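PDB 6JDR: PP1b from Porcine reproductive and respiratory syndrome virus, which probably hydrolyses ATP to unwind RNA and DNA duplexes with 5' to 3' polarity, serving as the zinc-binding helicase piece of the viral replicase polyprotein. Local coordinates for residues 184-190 / 203-209; 276-280 / 362-366. The protein carries 1 engineered substitution. One frame throughout, in Å; residues are numbered along the deposited sequence.

Contact 1: residues 184-190 / 203-209; sequences LGTCRFN and SRTGPWV
R188 and W208 form a single parallel beta bridge: R188 N donates to P207 O (3.1 Å), and V209 N to R188 O (2.9 Å). One residue back, S203 N meets C187 O at 3.0 Å, which ties down the start of 203-209. R188 carries much of the side-chain contact. Its CB sits over the centre of the W208 six-membered ring, 3.7 Å from the centroid, a CH-pi contact that suits a broad indole. Bends at chi2 (113°) and chi3 (90°) then fold the chain back along the indole, leaving NE1 and CD1 of W208 over one face of the guanidinium, toward its rim, the planes 57° apart and so not stacked. NH1 makes a short but poorly directed, weak bond of 2.7 Å to G206 O, while CD lies between G206 O and R204 O. R188 NE and NH2 lie near W208 NE1, but all are donors and do not bond. G206 has the positive phi that suits glycine, and T186 O and C187 CA crowd the side of its CA where a side chain would stand. G185, also at positive phi, lets the chain leave helix 174-184. Beyond the bridge, L184 CD1 meets V209 CG2 tip to tip at 3.5 Å, and C187 SG packs on the same methyl. V209 and F189 also rest on M177 of helix 174-184. W208 makes further backbone bonds to D167 and I169, so the loop after helix 174-184 meets the start of strand 208-211, an edge strand of the helicase core's parallel sheet, away from strand 168-171.

Contact 2: residues 276-280 / 362-366; sequences IWRFG and TRARH
The ring of F279 has A364 O at its edge, near the ring plane, and the methyl CG2 of I276 over one face; T362 comes alongside, its CB 3.9 Å from F279 CE1. The guanidinium of R365 takes R278 O over one face and W277 O at its edge, where NH1 makes a weak bond of 3.2 Å bent to 123°. R365 reaches there because CG stands anti to the backbone N (chi1 -174°) and the chain runs extended through chi2 before turning at chi3 and again at chi4. R365 CA lies 3.4 Å from R278 O in a CA-H...O contact. Threonine suits its place by offering CB and CG2 to the phenylalanine while OG1 bonds L358 O. R363 NH2 donates to T362 OG1 in a nearly straight 2.8 Å bond, and weak bonds from NE to V359 O and NH1 to A337 O help position R363. R278 NH1 and R363 NH2 approach to 4.2 Å; a water between the arginines accepts from R278 NH1 and, weakly, from R363 NH1. T362 and R363 resemble motif VI of superfamily 1 helicases, and W277 lies near the probable Walker A loop. A phosphate-binding role for these arginines is therefore likely, though not seen here.

In the fold
Both contacts belong to the superfamily 1 helicase core, yet they do not touch: their centres lie 34 Å apart and their nearest atoms about 20 Å. Contact 1 is local, joining the loop after helix 174-184 to the outermost strand 208-211 of the seven-stranded parallel sheet. Contact 2 joins parts far apart in sequence, the loop that follows strand 270-276 of that same sheet and the lead-in to strand 367-371 of the five-stranded sheet, so it spans the two RecA-like halves. Each mixes buried and exposed residues. Main-chain bonds dominate at the sheet border of contact 1, whereas contact 2 rests on arginines, main-chain carbonyls of W277 and R278 met by R365, and one phenylalanine, with less surface buried.

Contact 1: residues 184-190 / 203-209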
loop_
_atom_site.group_PDB
_atom_site.type_symbol
_atom_site.label_atom_id
_atom_site.label_comp_id
_atom_site.label_asym_id
_atom_site.label_seq_id
_atom_site.Cartn_x
_atom_site.Cartn_y
_atom_site.Cartn_z
ATOM N N LEU A 184 11.440 9.714 -2.418
ATOM C CA LEU A 184 10.369 10.706 -2.448
ATOM C C LEU A 184 10.881 12.078 -2.865
ATOM O O LEU A 184 10.179 12.820 -3.552
ATOM C CB LEU A 184 9.691 10.812 -1.080
ATOM C CG LEU A 184 8.910 9.582 -0.613
ATOM C CD1 LEU A 184 8.591 9.692 0.870
ATOM C CD2 LEU A 184 7.633 9.403 -1.419
ATOM N N GLY A 185 12.092 12.423 -2.436
ATOM C CA GLY A 185 12.660 13.741 -2.705
ATOM C C GLY A 185 12.192 14.773 -1.696
ATOM O O GLY A 185 13.003 15.327 -0.953
ATOM N N THR A 186 10.885 15.031 -1.673
ATOM C CA THR A 186 10.290 16.011 -0.762
ATOM C C THR A 186 9.285 15.325 0.170
ATOM O O THR A 186 8.294 14.752 -0.290
ATOM C CB THR A 186 9.574 17.134 -1.549
ATOM O OG1 THR A 186 10.324 17.459 -2.729
ATOM C CG2 THR A 186 9.414 18.388 -0.695
ATOM N N CYS A 187 9.547 15.389 1.476
ATOM C CA CYS A 187 8.698 14.740 2.481
ATOM C C CYS A 187 8.970 15.291 3.879
ATOM O O CYS A 187 9.989 15.945 4.103
ATOM C CB CYS A 187 8.936 13.231 2.470
ATOM S SG CYS A 187 10.670 12.748 2.614
ATOM N N ARG A 188 8.052 15.033 4.812
ATOM C CA ARG A 188 8.266 15.385 6.221
ATOM C C ARG A 188 8.784 14.191 7.016
ATOM O O ARG A 188 8.469 13.045 6.708
ATOM C CB ARG A 188 6.982 15.914 6.872
ATOM C CG ARG A 188 6.615 17.335 6.460
ATOM C CD ARG A 188 5.339 17.388 5.640
ATOM N NE ARG A 188 4.149 17.542 6.476
ATOM C CZ ARG A 188 2.897 17.528 6.018
ATOM N NH1 ARG A 188 2.648 17.351 4.723
ATOM N NH2 ARG A 188 1.884 17.683 6.861
ATOM N N PHE A 189 9.587 14.478 8.036
ATOM C CA PHE A 189 10.070 13.460 8.962
ATOM C C PHE A 189 10.815 14.080 10.136
ATOM O O PHE A 189 11.188 15.254 10.105
ATOM C CB PHE A 189 10.984 12.448 8.258
ATOM C CG PHE A 189 12.142 13.070 7.528
ATOM C CD1 PHE A 189 13.325 13.369 8.193
ATOM C CD2 PHE A 189 12.061 13.332 6.169
ATOM C CE1 PHE A 189 14.398 13.932 7.518
ATOM C CE2 PHE A 189 13.131 13.893 5.487
ATOM C CZ PHE A 189 14.300 14.195 6.163
ATOM N N ASN A 190 11.009 13.274 11.174
ATOM C CA ASN A 190 11.881 13.615 12.285
ATOM C C ASN A 190 13.031 12.624 12.284
ATOM O O ASN A 190 12.806 11.416 12.363
ATOM C CB ASN A 190 11.125 13.526 13.610
ATOM C CG ASN A 190 9.982 14.521 13.703
ATOM O OD1 ASN A 190 10.150 15.709 13.422
ATOM N ND2 ASN A 190 8.813 14.043 14.109
ATOM N N SER A 203 11.585 18.444 4.595
ATOM C CA SER A 203 10.810 19.485 3.926
ATOM C C SER A 203 9.634 19.954 4.782
ATOM O O SER A 203 9.343 19.382 5.836
ATOM C CB SER A 203 10.297 18.974 2.581
ATOM O OG SER A 203 11.354 18.422 1.816
ATOM N N ARG A 204 8.966 21.006 4.317
ATOM C CA ARG A 204 7.795 21.560 4.997
ATOM C C ARG A 204 6.505 20.874 4.543
ATOM O O ARG A 204 5.547 20.770 5.313
ATOM C CB ARG A 204 7.697 23.067 4.736
ATOM C CG ARG A 204 8.947 23.864 5.099
ATOM C CD ARG A 204 9.346 23.710 6.563
ATOM N NE ARG A 204 8.239 23.969 7.486
ATOM C CZ ARG A 204 7.770 25.177 7.807
ATOM N NH1 ARG A 204 8.298 26.281 7.281
ATOM N NH2 ARG A 204 6.757 25.285 8.661
ATOM N N THR A 205 6.488 20.415 3.292
ATOM C CA THR A 205 5.338 19.718 2.722
ATOM C C THR A 205 5.742 18.343 2.191
ATOM O O THR A 205 6.931 18.030 2.090
ATOM C CB THR A 205 4.720 20.528 1.569
ATOM O OG1 THR A 205 5.710 20.753 0.557
ATOM C CG2 THR A 205 4.195 21.867 2.076
ATOM N N GLY A 206 4.738 17.535 1.853
ATOM C CA GLY A 206 4.949 16.182 1.331
ATOM C C GLY A 206 4.455 15.109 2.288
ATOM O O GLY A 206 4.042 15.413 3.410
ATOM N N PRO A 207 4.485 13.839 1.850
ATOM C CA PRO A 207 4.072 12.736 2.718
ATOM C C PRO A 207 5.013 12.559 3.904
ATOM O O PRO A 207 6.207 12.820 3.782
ATOM C CB PRO A 207 4.147 11.512 1.798
ATOM C CG PRO A 207 5.087 11.894 0.708
ATOM C CD PRO A 207 4.938 13.372 0.527
ATOM N N TRP A 208 4.476 12.130 5.041
ATOM C CA TRP A 208 5.301 11.821 6.204
ATOM C C TRP A 208 6.014 10.483 6.013
ATOM O O TRP A 208 5.444 9.543 5.460
ATOM C CB TRP A 208 4.454 11.772 7.473
ATOM C CG TRP A 208 4.180 13.111 8.070
ATOM C CD1 TRP A 208 3.146 13.948 7.767
ATOM C CD2 TRP A 208 4.947 13.769 9.086
ATOM N NE1 TRP A 208 3.224 15.091 8.529
ATOM C CE2 TRP A 208 4.319 15.006 9.348
ATOM C CE3 TRP A 208 6.106 13.434 9.799
ATOM C CZ2 TRP A 208 4.810 15.911 10.293
ATOM C CZ3 TRP A 208 6.595 14.334 10.741
ATOM C CH2 TRP A 208 5.946 15.560 10.979
ATOM N N VAL A 209 7.265 10.413 6.461
ATOM C CA VAL A 209 8.000 9.151 6.540
ATOM C C VAL A 209 8.302 8.889 8.011
ATOM O O VAL A 209 9.091 9.609 8.629
ATOM C CB VAL A 209 9.306 9.184 5.731
ATOM C CG1 VAL A 209 9.943 7.802 5.703
ATOM C CG2 VAL A 209 9.038 9.672 4.314
HETATM O O HOH W 1 9.318 10.945 11.094
#

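Contact 2: residues 276-280 / 362-366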
loop_
_atom_site.group_PDB
_atom_site.type_symbol
_atom_site.label_atom_id
_atom_site.label_comp_id
_atom_site.label_asym_id
_atom_site.label_seq_id
_atom_site.Cartn_x
_atom_site.Cartn_y
_atom_site.Cartn_z
ATOM N N ILE A 276 4.430 -4.222 -17.855
ATOM C CA ILE A 276 4.080 -4.176 -19.272
ATOM C C ILE A 276 5.133 -3.359 -20.019
ATOM O O ILE A 276 5.440 -2.228 -19.635
ATOM C CB ILE A 276 2.678 -3.553 -19.477
ATOM C CG1 ILE A 276 1.602 -4.414 -18.797
ATOM C CG2 ILE A 276 2.363 -3.374 -20.957
ATOM C CD1 ILE A 276 1.543 -5.853 -19.278
ATOM N N TRP A 277 5.687 -3.943 -21.079
ATOM C CA TRP A 277 6.731 -3.294 -21.877
ATOM C C TRP A 277 6.264 -2.899 -23.280
ATOM O O TRP A 277 7.015 -2.262 -24.022
ATOM C CB TRP A 277 7.948 -4.220 -21.988
ATOM C CG TRP A 277 8.625 -4.492 -20.674
ATOM C CD1 TRP A 277 8.415 -5.560 -19.848
ATOM C CD2 TRP A 277 9.619 -3.680 -20.035
ATOM N NE1 TRP A 277 9.217 -5.463 -18.735
ATOM C CE2 TRP A 277 9.966 -4.320 -18.825
ATOM C CE3 TRP A 277 10.251 -2.475 -20.368
ATOM C CZ2 TRP A 277 10.918 -3.794 -17.947
ATOM C CZ3 TRP A 277 11.198 -1.954 -19.494
ATOM C CH2 TRP A 277 11.521 -2.614 -18.299
ATOM N N ARG A 278 5.032 -3.258 -23.637
ATOM C CA ARG A 278 4.543 -3.089 -25.006
ATOM C C ARG A 278 3.852 -1.750 -25.249
ATOM O O ARG A 278 3.881 -1.243 -26.366
ATOM C CB ARG A 278 3.598 -4.234 -25.378
ATOM C CG ARG A 278 4.292 -5.580 -25.518
ATOM C CD ARG A 278 3.343 -6.639 -26.054
ATOM N NE ARG A 278 2.277 -6.955 -25.104
ATOM C CZ ARG A 278 1.199 -7.690 -25.381
ATOM N NH1 ARG A 278 1.014 -8.201 -26.598
ATOM N NH2 ARG A 278 0.294 -7.913 -24.433
ATOM N N PHE A 279 3.231 -1.184 -24.217
ATOM C CA PHE A 279 2.511 0.088 -24.353
ATOM C C PHE A 279 2.449 0.858 -23.036
ATOM O O PHE A 279 2.741 0.320 -21.968
ATOM C CB PHE A 279 1.094 -0.144 -24.904
ATOM C CG PHE A 279 0.390 -1.336 -24.308
ATOM C CD1 PHE A 279 0.254 -2.511 -25.036
ATOM C CD2 PHE A 279 -0.132 -1.287 -23.020
ATOM C CE1 PHE A 279 -0.390 -3.612 -24.493
ATOM C CE2 PHE A 279 -0.776 -2.385 -22.473
ATOM C CZ PHE A 279 -0.906 -3.550 -23.210
ATOM N N GLY A 280 2.050 2.121 -23.130
ATOM C CA GLY A 280 2.040 3.023 -21.986
ATOM C C GLY A 280 0.994 2.725 -20.932
ATOM O O GLY A 280 0.123 1.874 -21.121
ATOM N N THR A 362 -4.409 -2.849 -28.041
ATOM C CA THR A 362 -3.156 -3.420 -27.552
ATOM C C THR A 362 -2.159 -3.828 -28.651
ATOM O O THR A 362 -1.208 -4.560 -28.378
ATOM C CB THR A 362 -3.439 -4.644 -26.660
ATOM O OG1 THR A 362 -4.184 -5.614 -27.405
ATOM C CG2 THR A 362 -4.222 -4.233 -25.420
ATOM N N ARG A 363 -2.370 -3.363 -29.883
ATOM C CA ARG A 363 -1.422 -3.614 -30.973
ATOM C C ARG A 363 -0.311 -2.562 -31.016
ATOM O O ARG A 363 0.839 -2.884 -31.314
ATOM C CB ARG A 363 -2.132 -3.623 -32.331
ATOM C CG ARG A 363 -3.260 -4.629 -32.491
ATOM C CD ARG A 363 -2.839 -6.039 -32.112
ATOM N NE ARG A 363 -2.942 -6.285 -30.674
ATOM C CZ ARG A 363 -2.384 -7.313 -30.033
ATOM N NH1 ARG A 363 -1.662 -8.218 -30.686
ATOM N NH2 ARG A 363 -2.549 -7.435 -28.722
ATOM N N ALA A 364 -0.664 -1.310 -30.732
ATOM C CA ALA A 364 0.257 -0.186 -30.900
ATOM C C ALA A 364 1.248 -0.056 -29.751
ATOM O O ALA A 364 0.958 -0.439 -28.614
ATOM C CB ALA A 364 -0.518 1.111 -31.056
ATOM N N ARG A 365 2.413 0.506 -30.066
ATOM C CA ARG A 365 3.466 0.742 -29.085
ATOM C C ARG A 365 3.511 2.212 -28.671
ATOM O O ARG A 365 3.456 2.524 -27.482
ATOM C CB ARG A 365 4.817 0.310 -29.658
ATOM C CG ARG A 365 5.972 0.373 -28.672
ATOM C CD ARG A 365 7.251 -0.180 -29.283
ATOM N NE ARG A 365 7.240 -1.640 -29.382
ATOM C CZ ARG A 365 7.446 -2.478 -28.365
ATOM N NH1 ARG A 365 7.671 -2.022 -27.134
ATOM N NH2 ARG A 365 7.416 -3.790 -28.580
ATOM N N HIS A 366 3.603 3.105 -29.655
ATOM C CA HIS A 366 3.814 4.535 -29.397
ATOM C C HIS A 366 2.600 5.427 -29.666
ATOM O O HIS A 366 2.425 6.444 -28.992
ATOM C CB HIS A 366 5.009 5.038 -30.211
ATOM C CG HIS A 366 6.303 4.384 -29.843
ATOM N ND1 HIS A 366 6.917 4.584 -28.625
ATOM C CD2 HIS A 366 7.098 3.529 -30.529
ATOM C CE1 HIS A 366 8.035 3.881 -28.577
ATOM N NE2 HIS A 366 8.167 3.233 -29.721
HETATM O O HOH W 2 -0.300 -10.071 -28.245
#